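Local structure of uncharacterized protein (Bacteroides uniformis, 4JPQ) at residues Val94-Phe105 against Ile161-Val171. The protein is of unknown function but probably binds carbohydrate through a family 9 carbohydrate-binding fold. Sequence-based numbering, arbitrary orientation.
Sequences VSPEGDDRYYNF and IPVSAFFQHSV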
ATOM      1  N   VAL A  94      -7.280  -3.643  -0.519  1.00 55.08           N
ATOM      2  CA  VAL A  94      -7.879  -4.516   0.508  1.00 57.38           C
ATOM      3  C   VAL A  94      -9.420  -4.467   0.560  1.00 58.09           C
ATOM      4  O   VAL A  94     -10.001  -3.390   0.436  1.00 59.65           O
ATOM      5  CB  VAL A  94      -7.265  -4.176   1.902  1.00 54.81           C
ATOM      6  CG1 VAL A  94      -7.590  -2.747   2.339  1.00 56.69           C
ATOM      7  CG2 VAL A  94      -7.695  -5.161   2.975  1.00 63.03           C
ATOM      8  N   SER A  95     -10.044  -5.637   0.742  1.00 61.20           N
ATOM      9  CA  SER A  95     -11.501  -5.809   0.906  1.00 62.39           C
ATOM     10  C   SER A  95     -11.641  -6.303   2.352  1.00 61.15           C
ATOM     11  O   SER A  95     -11.171  -7.400   2.673  1.00 65.88           O
ATOM     12  CB  SER A  95     -12.077  -6.838  -0.083  1.00 70.50           C
ATOM     13  OG  SER A  95     -13.438  -7.150   0.193  1.00 93.34           O
ATOM     14  N   PRO A  96     -12.318  -5.538   3.219  1.00 68.36           N
ATOM     15  CA  PRO A  96     -12.319  -5.896   4.630  1.00 82.89           C
ATOM     16  C   PRO A  96     -13.457  -6.754   5.197  1.00 91.35           C
ATOM     17  O   PRO A  96     -13.319  -7.188   6.353  1.00102.34           O
ATOM     18  CB  PRO A  96     -12.375  -4.519   5.274  1.00 84.99           C
ATOM     19  CG  PRO A  96     -13.336  -3.791   4.385  1.00 83.94           C
ATOM     20  CD  PRO A  96     -13.199  -4.377   3.004  1.00 80.99           C
ATOM     21  N   GLU A  97     -14.534  -7.003   4.445  1.00 85.38           N
ATOM     22  CA  GLU A  97     -15.695  -7.715   5.009  1.00106.27           C
ATOM     23  C   GLU A  97     -16.147  -8.930   4.189  1.00106.28           C
ATOM     24  O   GLU A  97     -17.239  -9.443   4.431  1.00 91.83           O
ATOM     25  CB  GLU A  97     -16.874  -6.711   5.139  1.00107.22           C
ATOM     26  CG  GLU A  97     -17.675  -6.699   6.459  1.00114.50           C
ATOM     27  CD  GLU A  97     -17.128  -5.686   7.477  1.00114.05           C
ATOM     28  OE1 GLU A  97     -16.128  -5.991   8.173  1.00 99.12           O
ATOM     29  OE2 GLU A  97     -17.722  -4.585   7.604  1.00103.74           O
ATOM     30  N   GLY A  98     -15.323  -9.401   3.252  1.00107.28           N
ATOM     31  CA  GLY A  98     -15.703 -10.506   2.374  1.00107.34           C
ATOM     32  C   GLY A  98     -16.844 -10.219   1.395  1.00113.82           C
ATOM     33  O   GLY A  98     -17.466 -11.162   0.894  1.00114.65           O
ATOM     34  N   ASP A  99     -17.154  -8.937   1.156  1.00113.31           N
ATOM     35  CA  ASP A  99     -18.156  -8.512   0.162  1.00105.32           C
ATOM     36  C   ASP A  99     -17.340  -8.037  -1.042  1.00 94.94           C
ATOM     37  O   ASP A  99     -16.098  -8.082  -1.006  1.00 87.28           O
ATOM     38  CB  ASP A  99     -19.136  -7.443   0.702  1.00103.29           C
ATOM     39  CG  ASP A  99     -18.476  -6.094   1.003  1.00 99.53           C
ATOM     40  OD1 ASP A  99     -17.300  -6.057   1.450  1.00114.12           O
ATOM     41  OD2 ASP A  99     -19.162  -5.069   0.821  1.00 88.25           O
ATOM     42  N   ASP A 100     -18.018  -7.592  -2.096  1.00 94.74           N
ATOM     43  CA  ASP A 100     -17.318  -7.173  -3.327  1.00 97.31           C
ATOM     44  C   ASP A 100     -16.650  -5.807  -3.282  1.00 91.89           C
ATOM     45  O   ASP A 100     -15.829  -5.513  -4.153  1.00102.07           O
ATOM     46  CB  ASP A 100     -18.246  -7.282  -4.539  1.00104.15           C
ATOM     47  CG  ASP A 100     -18.659  -8.722  -4.830  1.00104.46           C
ATOM     48  OD1 ASP A 100     -18.055  -9.674  -4.275  1.00 91.71           O
ATOM     49  OD2 ASP A 100     -19.587  -8.904  -5.639  1.00106.19           O
ATOM     50  N   ARG A 101     -16.988  -4.980  -2.293  1.00 80.05           N
ATOM     51  CA  ARG A 101     -16.353  -3.680  -2.156  1.00 77.71           C
ATOM     52  C   ARG A 101     -14.910  -3.838  -1.666  1.00 78.56           C
ATOM     53  O   ARG A 101     -14.612  -4.703  -0.825  1.00 89.50           O
ATOM     54  CB  ARG A 101     -17.103  -2.781  -1.180  1.00 89.76           C
ATOM     55  CG  ARG A 101     -18.468  -2.312  -1.645  1.00 93.53           C
ATOM     56  CD  ARG A 101     -18.920  -1.221  -0.648  1.00 93.66           C
ATOM     57  NE  ARG A 101     -20.366  -0.967  -0.528  1.00 90.15           N
ATOM     58  CZ  ARG A 101     -21.067   0.008  -1.132  1.00 97.59           C
ATOM     59  NH1 ARG A 101     -20.512   0.885  -1.989  1.00 97.19           N
ATOM     60  NH2 ARG A 101     -22.381   0.098  -0.885  1.00 99.22           N
ATOM     61  N   TYR A 102     -14.022  -3.021  -2.225  1.00 68.87           N
ATOM     62  CA  TYR A 102     -12.596  -2.996  -1.836  1.00 61.49           C
ATOM     63  C   TYR A 102     -12.095  -1.560  -1.873  1.00 61.37           C
ATOM     64  O   TYR A 102     -12.771  -0.669  -2.421  1.00 62.73           O
ATOM     65  CB  TYR A 102     -11.718  -3.886  -2.745  1.00 52.52           C
ATOM     66  CG  TYR A 102     -11.499  -3.338  -4.126  1.00 50.26           C
ATOM     67  CD1 TYR A 102     -12.467  -3.492  -5.134  1.00 54.76           C
ATOM     68  CD2 TYR A 102     -10.332  -2.635  -4.438  1.00 50.70           C
ATOM     69  CE1 TYR A 102     -12.273  -2.962  -6.413  1.00 52.13           C
ATOM     70  CE2 TYR A 102     -10.133  -2.088  -5.708  1.00 45.98           C
ATOM     71  CZ  TYR A 102     -11.093  -2.260  -6.689  1.00 50.68           C
ATOM     72  OH  TYR A 102     -10.876  -1.728  -7.926  1.00 48.98           O
ATOM     73  N   TYR A 103     -10.904  -1.380  -1.306  1.00 53.23           N
ATOM     74  CA  TYR A 103     -10.232  -0.098  -1.226  1.00 52.96           C
ATOM     75  C   TYR A 103      -8.832  -0.193  -1.805  1.00 54.56           C
ATOM     76  O   TYR A 103      -8.219  -1.254  -1.763  1.00 57.61           O
ATOM     77  CB  TYR A 103     -10.095   0.312   0.230  1.00 48.69           C
ATOM     78  CG  TYR A 103     -11.400   0.529   0.938  1.00 55.91           C
ATOM     79  CD1 TYR A 103     -12.077  -0.531   1.548  1.00 57.42           C
ATOM     80  CD2 TYR A 103     -11.959   1.809   1.029  1.00 61.00           C
ATOM     81  CE1 TYR A 103     -13.277  -0.322   2.228  1.00 65.65           C
ATOM     82  CE2 TYR A 103     -13.154   2.030   1.704  1.00 67.94           C
ATOM     83  CZ  TYR A 103     -13.810   0.966   2.304  1.00 69.04           C
ATOM     84  OH  TYR A 103     -14.991   1.171   2.974  1.00 63.73           O
ATOM     85  N   ASN A 104      -8.340   0.915  -2.346  1.00 50.26           N
ATOM     86  CA  ASN A 104      -6.964   1.002  -2.845  1.00 52.77           C
ATOM     87  C   ASN A 104      -6.305   2.245  -2.249  1.00 51.36           C
ATOM     88  O   ASN A 104      -6.827   3.354  -2.390  1.00 43.63           O
ATOM     89  CB  ASN A 104      -6.870   1.004  -4.380  1.00 55.97           C
ATOM     90  CG  ASN A 104      -7.700   2.086  -5.029  1.00 62.30           C
ATOM     91  OD1 ASN A 104      -8.876   2.187  -4.755  1.00 68.30           O
ATOM     92  ND2 ASN A 104      -7.091   2.905  -5.882  1.00 68.76           N
ATOM     93  N   PHE A 105      -5.189   2.028  -1.554  1.00 49.63           N
ATOM     94  CA  PHE A 105      -4.401   3.075  -0.932  1.00 47.98           C
ATOM     95  C   PHE A 105      -3.124   3.144  -1.745  1.00 46.82           C
ATOM     96  O   PHE A 105      -2.305   2.235  -1.659  1.00 48.39           O
ATOM     97  CB  PHE A 105      -4.082   2.719   0.524  1.00 47.48           C
ATOM     98  CG  PHE A 105      -5.290   2.606   1.397  1.00 43.72           C
ATOM     99  CD1 PHE A 105      -6.013   1.423   1.444  1.00 41.70           C
ATOM    100  CD2 PHE A 105      -5.689   3.667   2.199  1.00 42.94           C
ATOM    101  CE1 PHE A 105      -7.121   1.308   2.264  1.00 48.48           C
ATOM    102  CE2 PHE A 105      -6.804   3.555   3.019  1.00 44.62           C
ATOM    103  CZ  PHE A 105      -7.518   2.379   3.053  1.00 42.88           C
ATOM    104  N   ILE A 161      -3.222   3.190   8.750  1.00 46.29           N
ATOM    105  CA  ILE A 161      -4.600   3.217   8.240  1.00 47.38           C
ATOM    106  C   ILE A 161      -5.602   2.905   9.361  1.00 45.43           C
ATOM    107  O   ILE A 161      -5.732   1.743   9.747  1.00 48.55           O
ATOM    108  CB  ILE A 161      -4.757   2.215   7.070  1.00 47.71           C
ATOM    109  CG1 ILE A 161      -3.806   2.582   5.922  1.00 46.10           C
ATOM    110  CG2 ILE A 161      -6.195   2.190   6.558  1.00 53.75           C
ATOM    111  CD1 ILE A 161      -3.661   1.505   4.866  1.00 52.06           C
ATOM    112  N   PRO A 162      -6.296   3.935   9.902  1.00 50.55           N
ATOM    113  CA  PRO A 162      -7.294   3.623  10.930  1.00 53.17           C
ATOM    114  C   PRO A 162      -8.478   2.866  10.348  1.00 56.47           C
ATOM    115  O   PRO A 162      -8.823   3.043   9.177  1.00 51.81           O
ATOM    116  CB  PRO A 162      -7.752   5.007  11.428  1.00 51.42           C
ATOM    117  CG  PRO A 162      -6.676   5.927  11.001  1.00 58.28           C
ATOM    118  CD  PRO A 162      -6.272   5.389   9.661  1.00 52.42           C
ATOM    119  N   VAL A 163      -9.106   2.060  11.186  1.00 63.81           N
ATOM    120  CA  VAL A 163     -10.271   1.264  10.808  1.00 59.76           C
ATOM    121  C   VAL A 163     -11.413   2.158  10.230  1.00 54.86           C
ATOM    122  O   VAL A 163     -12.126   1.752   9.311  1.00 54.95           O
ATOM    123  CB  VAL A 163     -10.685   0.391  12.016  1.00 69.41           C
ATOM    124  CG1 VAL A 163     -11.387   1.218  13.101  1.00 82.27           C
ATOM    125  CG2 VAL A 163     -11.538  -0.757  11.574  1.00 79.90           C
ATOM    126  N   SER A 164     -11.535   3.388  10.745  1.00 54.35           N
ATOM    127  CA  SER A 164     -12.494   4.394  10.243  1.00 49.32           C
ATOM    128  C   SER A 164     -12.231   4.852   8.810  1.00 50.21           C
ATOM    129  O   SER A 164     -13.148   5.347   8.160  1.00 51.30           O
ATOM    130  CB  SER A 164     -12.517   5.621  11.154  1.00 52.51           C
ATOM    131  OG  SER A 164     -11.218   6.181  11.284  1.00 53.80           O
ATOM    132  N   ALA A 165     -10.994   4.712   8.313  1.00 53.17           N
ATOM    133  CA  ALA A 165     -10.672   5.058   6.906  1.00 51.90           C
ATOM    134  C   ALA A 165     -11.331   4.136   5.881  1.00 54.72           C
ATOM    135  O   ALA A 165     -11.311   4.460   4.693  1.00 60.59           O
ATOM    136  CB  ALA A 165      -9.184   5.103   6.665  1.00 55.92           C
ATOM    137  N   PHE A 166     -11.892   2.995   6.301  1.00 56.30           N
ATOM    138  CA  PHE A 166     -12.706   2.171   5.402  1.00 62.91           C
ATOM    139  C   PHE A 166     -14.070   2.884   5.332  1.00 70.36           C
ATOM    140  O   PHE A 166     -15.083   2.420   5.869  1.00 76.23           O
ATOM    141  CB  PHE A 166     -12.817   0.743   5.925  1.00 64.45           C
ATOM    142  CG  PHE A 166     -11.511  -0.005   5.944  1.00 54.98           C
ATOM    143  CD1 PHE A 166     -10.752  -0.128   4.787  1.00 57.06           C
ATOM    144  CD2 PHE A 166     -11.076  -0.653   7.090  1.00 55.59           C
ATOM    145  CE1 PHE A 166      -9.554  -0.834   4.790  1.00 61.36           C
ATOM    146  CE2 PHE A 166      -9.897  -1.386   7.096  1.00 60.61           C
ATOM    147  CZ  PHE A 166      -9.127  -1.468   5.947  1.00 60.48           C
ATOM    148  N   PHE A 167     -14.067   3.995   4.597  1.00 65.63           N
ATOM    149  CA  PHE A 167     -15.169   4.973   4.569  1.00 62.77           C
ATOM    150  C   PHE A 167     -16.539   4.529   4.080  1.00 64.62           C
ATOM    151  O   PHE A 167     -17.520   5.238   4.322  1.00 68.39           O
ATOM    152  CB  PHE A 167     -14.729   6.295   3.895  1.00 62.05           C
ATOM    153  CG  PHE A 167     -14.465   6.209   2.410  1.00 58.43           C
ATOM    154  CD1 PHE A 167     -13.223   5.826   1.920  1.00 54.69           C
ATOM    155  CD2 PHE A 167     -15.448   6.586   1.500  1.00 64.26           C
ATOM    156  CE1 PHE A 167     -12.981   5.768   0.552  1.00 54.91           C
ATOM    157  CE2 PHE A 167     -15.214   6.541   0.128  1.00 67.28           C
ATOM    158  CZ  PHE A 167     -13.976   6.126  -0.347  1.00 60.21           C
ATOM    159  N   GLN A 168     -16.593   3.387   3.393  1.00 64.18           N
ATOM    160  CA  GLN A 168     -17.849   2.774   2.952  1.00 67.32           C
ATOM    161  C   GLN A 168     -18.302   1.612   3.867  1.00 66.44           C
ATOM    162  O   GLN A 168     -19.228   0.885   3.504  1.00 68.04           O
ATOM    163  CB  GLN A 168     -17.719   2.275   1.514  1.00 72.88           C
ATOM    164  CG  GLN A 168     -17.407   3.351   0.481  1.00 75.03           C
ATOM    165  CD  GLN A 168     -17.199   2.781  -0.918  1.00 80.96           C
ATOM    166  OE1 GLN A 168     -16.755   1.640  -1.085  1.00 92.67           O
ATOM    167  NE2 GLN A 168     -17.520   3.572  -1.931  1.00 78.10           N
ATOM    168  N   HIS A 169     -17.678   1.449   5.045  1.00 70.08           N
ATOM    169  CA  HIS A 169     -18.015   0.381   6.019  1.00 68.67           C
ATOM    170  C   HIS A 169     -18.010   0.877   7.462  1.00 68.95           C
ATOM    171  O   HIS A 169     -17.514   1.968   7.745  1.00 73.37           O
ATOM    172  CB  HIS A 169     -17.001  -0.777   5.908  1.00 62.79           C
ATOM    173  CG  HIS A 169     -17.039  -1.504   4.599  1.00 59.29           C
ATOM    174  ND1 HIS A 169     -16.372  -1.060   3.480  1.00 57.49           N
ATOM    175  CD2 HIS A 169     -17.665  -2.644   4.230  1.00 59.93           C
ATOM    176  CE1 HIS A 169     -16.593  -1.888   2.476  1.00 57.97           C
ATOM    177  NE2 HIS A 169     -17.373  -2.859   2.906  1.00 59.09           N
ATOM    178  N   SER A 170     -18.571   0.058   8.354  1.00 75.04           N
ATOM    179  CA  SER A 170     -18.586   0.317   9.796  1.00 77.07           C
ATOM    180  C   SER A 170     -17.730  -0.761  10.446  1.00 76.70           C
ATOM    181  O   SER A 170     -18.225  -1.595  11.195  1.00 93.78           O
ATOM    182  CB  SER A 170     -20.015   0.298  10.334  1.00 79.04           C
ATOM    183  OG  SER A 170     -20.746   1.381   9.805  1.00 86.86           O
ATOM    184  N   VAL A 171     -16.439  -0.742  10.133  1.00 70.79           N
ATOM    185  CA  VAL A 171     -15.491  -1.732  10.659  1.00 76.01           C
ATOM    186  C   VAL A 171     -15.117  -1.243  12.060  1.00 76.75           C
ATOM    187  O   VAL A 171     -14.675  -0.102  12.230  1.00 72.76           O
ATOM    188  CB  VAL A 171     -14.245  -1.922   9.748  1.00 75.19           C
ATOM    189  CG1 VAL A 171     -13.401  -3.098  10.224  1.00 69.26           C
ATOM    190  CG2 VAL A 171     -14.662  -2.190   8.313  1.00 85.71           C
TER
HETATM  191  O   HOH W   1     -19.950  -2.387   7.312  1.00 54.11           O
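The hydroxyl of Y103 is gripped twice by the loop that follows strand 152-162: the backbone N of Q168 donates to Y103 OH at 2.8 Å, with an N-H...O angle of 141°, and H169 ND1 lies 2.7 Å from Y103 OH in a hydrogen bond whose donor could be either residue. Both nitrogens approach at the edge of the phenol ring, near its plane, and together fix the position of the hydroxyl end of the side chain. The backbone N-H of Q168 is presented by a type I beta turn, F166 to H169. One water joins E97 OE2 to the backbone N of S170. In the family 9 carbohydrate-binding domain, this is a case of a tyrosine from a beta hairpin, strands 89-95 and 102-108, holding an irregular loop against the hairpin. F166 CD1 sits over one face of the Y103 ring, toward its rim, while its CE2 edge points toward the face of F167 in an offset edge-to-face pair, planes at 70°. A phenylalanine in place of Y103 would probably leave H169 ND1 and the backbone N-H of Q168 without their shared partner, freeing the imidazole to turn. P96 CG makes a CH-pi contact over the face of the imidazole, 4.2 Å from the H169 ring centroid. Deeper, V94 CG1 meets the F166 edge at CE1, 3.7 Å away. With CG1 beside its backbone N (chi1 -60°), I161 carries CD1 over the centre of the F105 ring, 3.9 Å from the centroid.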